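Local coordinates for protein oxidoreductase (Corynebacterium diphtheriae, PDB 3K1Y) that probably acts as a flavin (FMN)-dependent oxidoreductase of the NADPH-dependent FMN reductase family, built on a flavodoxin-like fold, at residues A15-G20 with S52-S57; F96-T101 with A130-V135; T154-A159 with K173-A178. One frame throughout, in Å; residues are numbered along the deposited sequence.

Contact 1 (A15-G20 with S52-S57); sequences AVISAG and STIELS
Ala15 opens the parallel pairing with Ser52: Ser52 O accepts the backbone N-H of Val16 (Val16 N to Ser52 O 2.7 Å) and a CA-H contact from Ala15. Val16 O in turn accepts Ile54 N at 2.7 Å, while Val16 CB faces Thr53 OG1 beneath helix 26-44. Ile17 points to the opposite face, with Ala15 and Ile54. Its CG1 lies anti to the carbonyl carbon (chi1 -53°), and CD1, bonded to CG1, meets Ile54 CB at 4.0 Å; its CG2 rests on Leu56 CG at 3.8 Å, with Phe107 of helix 102-110 closing over this patch. Ser18 bonds through N to Ile54 O and through O to Leu56 N. On the helix 26-44 face, a water links Ser18 OG (2.6 Å) with Glu55 OE1, donating to the carboxylate, whose OE2 forms a salt bridge with Arg28. Ala19 CB touches Leu56 CD1 at 3.6 Å. At Gly20 a second water bonds to Ser57 N, and a sulfate ion, probably from the crystallisation liquor, lies close to Gly20. Strand 12-18, helix 26-44 and strand 49-55 form the first beta-alpha-beta unit of a flavodoxin-like fold; the loop after its first strand typically receives the flavin phosphate, and the sulfate is consistent with such a pocket.

Contact 2 (F96-T101 with A130-V135); sequences FKASYT and ARHSLV
The His132 imidazole lies between Ala98 and Arg131, of which Ala98 alone comes from the other loop. Ala98 CB sits 4.3 Å above one face, offset toward the rim, and Ala98 CA is 4.3 Å from His132 ND1; the opposite face carries Arg131 CG, 3.7 Å above its centre. The Arg131 guanidinium continues on that same side, with His132 CE1 3.5 Å above its centre, though Arg131 NH1 is modelled as linked to a sulfate, so this placement is uncertain. A sulfate, probably from the crystallisation liquor, lies about 4 Å from the His132 side chain. Ser99 OG is 3.9 Å above the Tyr100 ring, toward its rim.

A second, tighter touch lies beside the imidazole. Val135 CG1 takes the crowded position (chi1 64°), and CG2, anti to the backbone N, presses on the backbone of the other loop, 3.5 Å from Ser99 CA and 3.9 Å from Tyr100 N. The contact is small and wholly van der Waals. Each loop has its own turns: type I' from Phe96 to Ser99, and two overlapping type I turns from Ala130 to Val135.

Lys105 of the second subunit bonds to Phe96 O and Tyr100 O, whereas Ser133 OG reaches Arg131 O of the third subunit, so both loops also meet other subunits. They follow strands 88-94 and 120-127 at the carboxyl edge of the sheet, where flavodoxin-like proteins typically hold their flavin.

Contact 3 (T154-A159 with K173-A178); sequences TGVFAA and KRIARA
Thr154 and Arg174 run antiparallel, side by side, where edge strand 150-159 of the flavodoxin-like sheet, interrupted at Thr154-Gly155, packs against helix 165-188. The Arg174 side chain runs extended from CG to NE, and its guanidinium is laid flat over the threonine methyl: Thr154 CG2 lies 3.7 Å above the centre of one face. The edge of the same group is turned to the next peptide. Arg174 NH2 donates to Gly155 O at 2.8 Å, within the carbonyl plane, although the oxygen sits 24° out of the guanidinium plane and the angle at the hydrogen is only 139°. A weak second bond comes from Arg174 NE, so two donors of one arginine grip a single backbone oxygen.

Deeper in, Ala178 CB fits against Thr154, 3.5 Å from Thr154 O, and also meets Val156 CG2 at 3.9 Å. Val156 CG1 faces Ile175 CG1 more loosely, and helix 26-44 borders this apolar patch through Ile30, Ile34 and Ala37.

Arg177 lies roughly perpendicular to Thr154, its CD 3.4 Å from Thr154 OG1. A bend at chi3 (-56°) turns NE off the line of the chain. Its NH2 is modelled as linked to a sulfate, which leaves the guanidinium somewhat doubtful. The Thr154 hydroxyl is hydrogen-bonded to Glu181 OE2 and also accepts a hydrogen bond from a water 2.9 Å from Thr154 OG1; that water lies in the Arg177 guanidinium plane and accepts from NH1.

How the contacts relate
From the N terminus the three contacts follow in series, none nested or crossed. Contact 1 closes a loop of 31 residues containing helix 26-44 and joins the first strand to the outermost strand 49-55. Contact 2 spans 28 residues, including helix 102-110 and strand 120-127, and brings together two loops that follow sheet strands. Contact 3 closes the shortest excursion, 13 residues, tying the opposite outermost strand to the last helix. Contacts 1 and 3 thus share one sheet but lie about 18 Å apart, centre to centre. Contacts 2 and 3 touch: Phe157 packs on Ala130 and Ser133, its CG 3.6 Å from Ser133 CA.

Contact 1 (A15-G20 with S52-S57)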
# COMPACT_ATOMS: atom_id res chain seq x y z
N ALA A 15 -8.11 -22.91 11.11
CA ALA A 15 -7.62 -23.25 9.78
C ALA A 15 -6.29 -22.50 9.60
O ALA A 15 -6.15 -21.36 10.03
CB ALA A 15 -8.63 -22.83 8.72
N VAL A 16 -5.31 -23.15 8.98
CA VAL A 16 -4.01 -22.51 8.78
C VAL A 16 -3.56 -22.70 7.35
O VAL A 16 -3.37 -23.83 6.90
CB VAL A 16 -2.94 -23.13 9.73
CG1 VAL A 16 -1.56 -22.53 9.45
CG2 VAL A 16 -3.34 -22.90 11.19
N ILE A 17 -3.40 -21.60 6.62
CA ILE A 17 -2.94 -21.66 5.24
C ILE A 17 -1.45 -21.35 5.23
O ILE A 17 -1.02 -20.35 5.80
CB ILE A 17 -3.65 -20.63 4.33
CG1 ILE A 17 -5.17 -20.74 4.44
CG2 ILE A 17 -3.23 -20.85 2.88
CD1 ILE A 17 -5.73 -22.09 4.06
N SER A 18 -0.67 -22.19 4.58
CA SER A 18 0.77 -21.98 4.51
C SER A 18 1.20 -22.14 3.06
O SER A 18 1.03 -23.20 2.47
CB SER A 18 1.49 -22.99 5.40
OG SER A 18 2.84 -22.64 5.57
N ALA A 19 1.78 -21.08 2.49
CA ALA A 19 2.19 -21.07 1.08
C ALA A 19 3.68 -21.29 0.78
O ALA A 19 4.16 -20.93 -0.29
CB ALA A 19 1.72 -19.75 0.43
N GLY A 20 4.40 -21.89 1.71
CA GLY A 20 5.82 -22.14 1.48
C GLY A 20 6.06 -23.23 0.45
O GLY A 20 5.26 -24.16 0.31
N SER A 52 -6.42 -27.30 11.36
CA SER A 52 -6.38 -27.81 10.01
C SER A 52 -5.35 -27.03 9.22
O SER A 52 -5.60 -25.88 8.84
CB SER A 52 -7.76 -27.66 9.37
OG SER A 52 -7.68 -27.96 7.99
N THR A 53 -4.20 -27.63 8.97
CA THR A 53 -3.14 -26.96 8.23
C THR A 53 -3.18 -27.36 6.76
O THR A 53 -3.04 -28.54 6.43
CB THR A 53 -1.74 -27.30 8.79
OG1 THR A 53 -1.71 -27.01 10.20
CG2 THR A 53 -0.68 -26.47 8.10
N ILE A 54 -3.37 -26.38 5.89
CA ILE A 54 -3.44 -26.60 4.46
C ILE A 54 -2.20 -26.07 3.73
O ILE A 54 -1.99 -24.86 3.65
CB ILE A 54 -4.68 -25.92 3.87
CG1 ILE A 54 -5.92 -26.29 4.69
CG2 ILE A 54 -4.86 -26.33 2.41
CD1 ILE A 54 -6.19 -27.78 4.77
N GLU A 55 -1.39 -26.98 3.19
CA GLU A 55 -0.19 -26.59 2.45
C GLU A 55 -0.54 -26.34 0.98
O GLU A 55 -0.87 -27.28 0.25
CB GLU A 55 0.88 -27.70 2.55
CG GLU A 55 1.58 -27.78 3.90
CD GLU A 55 2.83 -26.92 3.97
OE1 GLU A 55 2.77 -25.75 3.52
OE2 GLU A 55 3.87 -27.41 4.47
N LEU A 56 -0.47 -25.09 0.55
CA LEU A 56 -0.80 -24.74 -0.83
C LEU A 56 0.03 -25.49 -1.87
O LEU A 56 -0.48 -25.78 -2.96
CB LEU A 56 -0.66 -23.23 -1.04
CG LEU A 56 -1.65 -22.35 -0.27
CD1 LEU A 56 -1.51 -20.89 -0.69
CD2 LEU A 56 -3.06 -22.82 -0.56
N SER A 57 1.28 -25.82 -1.55
CA SER A 57 2.13 -26.55 -2.50
C SER A 57 1.64 -27.98 -2.72
O SER A 57 2.11 -28.68 -3.61
CB SER A 57 3.60 -26.56 -2.01
OG SER A 57 3.76 -27.26 -0.79
O HOH W 1 4.48 -23.71 3.81
O HOH W 2 2.75 -24.87 0.68

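Contact 2 (F96-T101 with A130-V135)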
# COMPACT_ATOMS: atom_id res chain seq x y z
N PHE A 96 7.67 -13.16 -2.09
CA PHE A 96 8.23 -13.25 -3.43
C PHE A 96 7.99 -11.91 -4.09
O PHE A 96 6.89 -11.35 -4.00
CB PHE A 96 7.53 -14.36 -4.24
CG PHE A 96 7.84 -15.76 -3.78
CD1 PHE A 96 8.60 -15.99 -2.63
CD2 PHE A 96 7.33 -16.85 -4.47
CE1 PHE A 96 8.84 -17.29 -2.19
CE2 PHE A 96 7.56 -18.16 -4.04
CZ PHE A 96 8.32 -18.37 -2.89
N LYS A 97 9.02 -11.39 -4.75
CA LYS A 97 8.95 -10.10 -5.42
C LYS A 97 8.31 -9.02 -4.55
O LYS A 97 7.50 -8.22 -5.03
CB LYS A 97 8.23 -10.23 -6.76
CG LYS A 97 8.96 -11.14 -7.77
CD LYS A 97 10.44 -10.78 -7.86
CE LYS A 97 11.12 -11.39 -9.08
NZ LYS A 97 11.07 -12.88 -9.11
N ALA A 98 8.67 -9.01 -3.28
CA ALA A 98 8.22 -8.01 -2.30
C ALA A 98 6.75 -8.02 -1.89
O ALA A 98 6.21 -6.98 -1.50
CB ALA A 98 8.63 -6.61 -2.79
N SER A 99 6.12 -9.17 -1.97
CA SER A 99 4.72 -9.27 -1.57
C SER A 99 4.33 -10.73 -1.38
O SER A 99 5.19 -11.61 -1.40
CB SER A 99 3.82 -8.60 -2.61
OG SER A 99 2.47 -8.63 -2.20
N TYR A 100 3.05 -10.99 -1.18
CA TYR A 100 2.61 -12.36 -1.00
C TYR A 100 2.78 -13.14 -2.29
O TYR A 100 2.85 -12.56 -3.37
CB TYR A 100 1.16 -12.42 -0.50
CG TYR A 100 0.15 -11.65 -1.33
CD1 TYR A 100 -0.01 -11.91 -2.69
CD2 TYR A 100 -0.70 -10.73 -0.72
CE1 TYR A 100 -1.01 -11.26 -3.43
CE2 TYR A 100 -1.69 -10.08 -1.45
CZ TYR A 100 -1.84 -10.36 -2.80
OH TYR A 100 -2.85 -9.73 -3.50
N THR A 101 2.85 -14.46 -2.18
CA THR A 101 3.05 -15.32 -3.34
C THR A 101 1.86 -15.39 -4.28
O THR A 101 0.71 -15.25 -3.85
CB THR A 101 3.40 -16.76 -2.89
OG1 THR A 101 4.61 -16.75 -2.13
CG2 THR A 101 3.60 -17.64 -4.09
N ALA A 130 13.95 -8.33 7.72
CA ALA A 130 12.67 -7.70 7.99
C ALA A 130 12.40 -6.47 7.11
O ALA A 130 11.44 -5.74 7.34
CB ALA A 130 12.60 -7.30 9.46
N ARG A 131 13.23 -6.25 6.09
CA ARG A 131 13.04 -5.07 5.25
C ARG A 131 11.66 -5.00 4.60
O ARG A 131 11.15 -3.91 4.34
CB ARG A 131 14.15 -4.98 4.18
CG ARG A 131 14.18 -6.07 3.12
CD ARG A 131 15.58 -6.12 2.49
NE ARG A 131 15.56 -6.43 1.06
CZ ARG A 131 15.44 -7.65 0.54
NH1 ARG A 131 15.32 -8.72 1.33
NH2 ARG A 131 15.44 -7.79 -0.78
N HIS A 132 11.05 -6.16 4.38
CA HIS A 132 9.73 -6.23 3.76
C HIS A 132 8.61 -6.53 4.77
O HIS A 132 7.52 -6.96 4.39
CB HIS A 132 9.74 -7.30 2.66
CG HIS A 132 10.65 -6.96 1.52
ND1 HIS A 132 11.24 -7.92 0.72
CD2 HIS A 132 11.08 -5.76 1.05
CE1 HIS A 132 11.99 -7.33 -0.19
NE2 HIS A 132 11.91 -6.02 -0.01
N SER A 133 8.86 -6.28 6.05
CA SER A 133 7.83 -6.56 7.04
C SER A 133 6.50 -5.85 6.78
O SER A 133 5.45 -6.33 7.21
CB SER A 133 8.33 -6.24 8.45
OG SER A 133 8.55 -4.85 8.62
N LEU A 134 6.52 -4.74 6.05
CA LEU A 134 5.27 -4.03 5.77
C LEU A 134 4.42 -4.74 4.72
O LEU A 134 3.41 -4.20 4.25
CB LEU A 134 5.52 -2.57 5.35
CG LEU A 134 6.16 -1.60 6.36
CD1 LEU A 134 6.25 -0.22 5.74
CD2 LEU A 134 5.34 -1.54 7.63
N VAL A 135 4.82 -5.94 4.33
CA VAL A 135 4.04 -6.70 3.37
C VAL A 135 2.74 -7.09 4.06
O VAL A 135 1.74 -7.39 3.42
CB VAL A 135 4.75 -7.99 2.91
CG1 VAL A 135 4.94 -8.94 4.08
CG2 VAL A 135 3.95 -8.65 1.81

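Contact 3 (T154-A159 with K173-A178)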
# COMPACT_ATOMS: atom_id res chain seq x y z
N THR A 154 -2.20 -7.61 15.68
CA THR A 154 -0.83 -8.10 15.65
C THR A 154 -0.49 -9.01 14.49
O THR A 154 -0.84 -10.20 14.49
CB THR A 154 -0.48 -8.82 16.95
OG1 THR A 154 -0.82 -7.99 18.06
CG2 THR A 154 1.00 -9.15 17.00
N GLY A 155 0.20 -8.45 13.50
CA GLY A 155 0.62 -9.23 12.35
C GLY A 155 1.92 -9.89 12.76
O GLY A 155 2.62 -9.38 13.62
N VAL A 156 2.24 -11.02 12.16
CA VAL A 156 3.47 -11.73 12.50
C VAL A 156 4.43 -11.86 11.33
O VAL A 156 4.21 -12.68 10.43
CB VAL A 156 3.15 -13.14 13.02
CG1 VAL A 156 4.42 -13.84 13.45
CG2 VAL A 156 2.18 -13.05 14.17
N PHE A 157 5.49 -11.07 11.33
CA PHE A 157 6.49 -11.16 10.27
C PHE A 157 7.77 -11.76 10.84
O PHE A 157 8.47 -11.13 11.63
CB PHE A 157 6.81 -9.79 9.67
CG PHE A 157 7.66 -9.88 8.43
CD1 PHE A 157 7.07 -10.10 7.19
CD2 PHE A 157 9.04 -9.79 8.51
CE1 PHE A 157 7.85 -10.23 6.03
CE2 PHE A 157 9.84 -9.92 7.37
CZ PHE A 157 9.24 -10.14 6.12
N ALA A 158 8.08 -12.97 10.42
CA ALA A 158 9.28 -13.65 10.89
C ALA A 158 10.47 -13.47 9.96
O ALA A 158 10.46 -13.92 8.81
CB ALA A 158 8.99 -15.13 11.09
N ALA A 159 11.49 -12.80 10.48
CA ALA A 159 12.74 -12.60 9.75
C ALA A 159 13.65 -13.64 10.39
O ALA A 159 14.00 -13.52 11.55
CB ALA A 159 13.26 -11.21 10.00
N LYS A 173 7.21 -13.57 22.10
CA LYS A 173 6.19 -12.99 22.94
C LYS A 173 5.15 -12.41 21.99
O LYS A 173 3.95 -12.48 22.24
CB LYS A 173 6.81 -11.87 23.79
CG LYS A 173 6.25 -11.76 25.19
CD LYS A 173 6.62 -12.97 26.04
CE LYS A 173 8.13 -13.15 26.11
NZ LYS A 173 8.81 -11.93 26.63
N ARG A 174 5.63 -11.84 20.89
CA ARG A 174 4.77 -11.23 19.88
C ARG A 174 3.79 -12.25 19.30
O ARG A 174 2.61 -11.94 19.06
CB ARG A 174 5.62 -10.62 18.78
CG ARG A 174 4.85 -9.67 17.91
CD ARG A 174 5.68 -9.14 16.76
NE ARG A 174 4.79 -8.55 15.76
CZ ARG A 174 4.12 -7.42 15.94
NH1 ARG A 174 4.25 -6.74 17.08
NH2 ARG A 174 3.27 -6.99 15.01
N ILE A 175 4.27 -13.47 19.06
CA ILE A 175 3.42 -14.54 18.53
C ILE A 175 2.28 -14.79 19.53
O ILE A 175 1.12 -14.91 19.15
CB ILE A 175 4.23 -15.84 18.32
CG1 ILE A 175 5.27 -15.64 17.21
CG2 ILE A 175 3.29 -16.99 17.99
CD1 ILE A 175 6.13 -16.86 16.94
N ALA A 176 2.64 -14.86 20.81
CA ALA A 176 1.65 -15.09 21.86
C ALA A 176 0.58 -14.00 21.83
O ALA A 176 -0.62 -14.30 21.95
CB ALA A 176 2.33 -15.13 23.22
N ARG A 177 0.99 -12.74 21.67
CA ARG A 177 0.01 -11.64 21.63
C ARG A 177 -1.00 -11.87 20.51
O ARG A 177 -2.21 -11.80 20.74
CB ARG A 177 0.70 -10.29 21.43
CG ARG A 177 -0.28 -9.12 21.38
CD ARG A 177 0.44 -7.80 21.20
NE ARG A 177 1.44 -7.60 22.24
CZ ARG A 177 2.29 -6.58 22.28
NH1 ARG A 177 2.27 -5.66 21.33
NH2 ARG A 177 3.17 -6.50 23.27
N ALA A 178 -0.52 -12.14 19.30
CA ALA A 178 -1.41 -12.41 18.17
C ALA A 178 -2.25 -13.63 18.51
O ALA A 178 -3.46 -13.67 18.26
CB ALA A 178 -0.60 -12.67 16.92
O HOH W 3 0.77 -5.70 18.83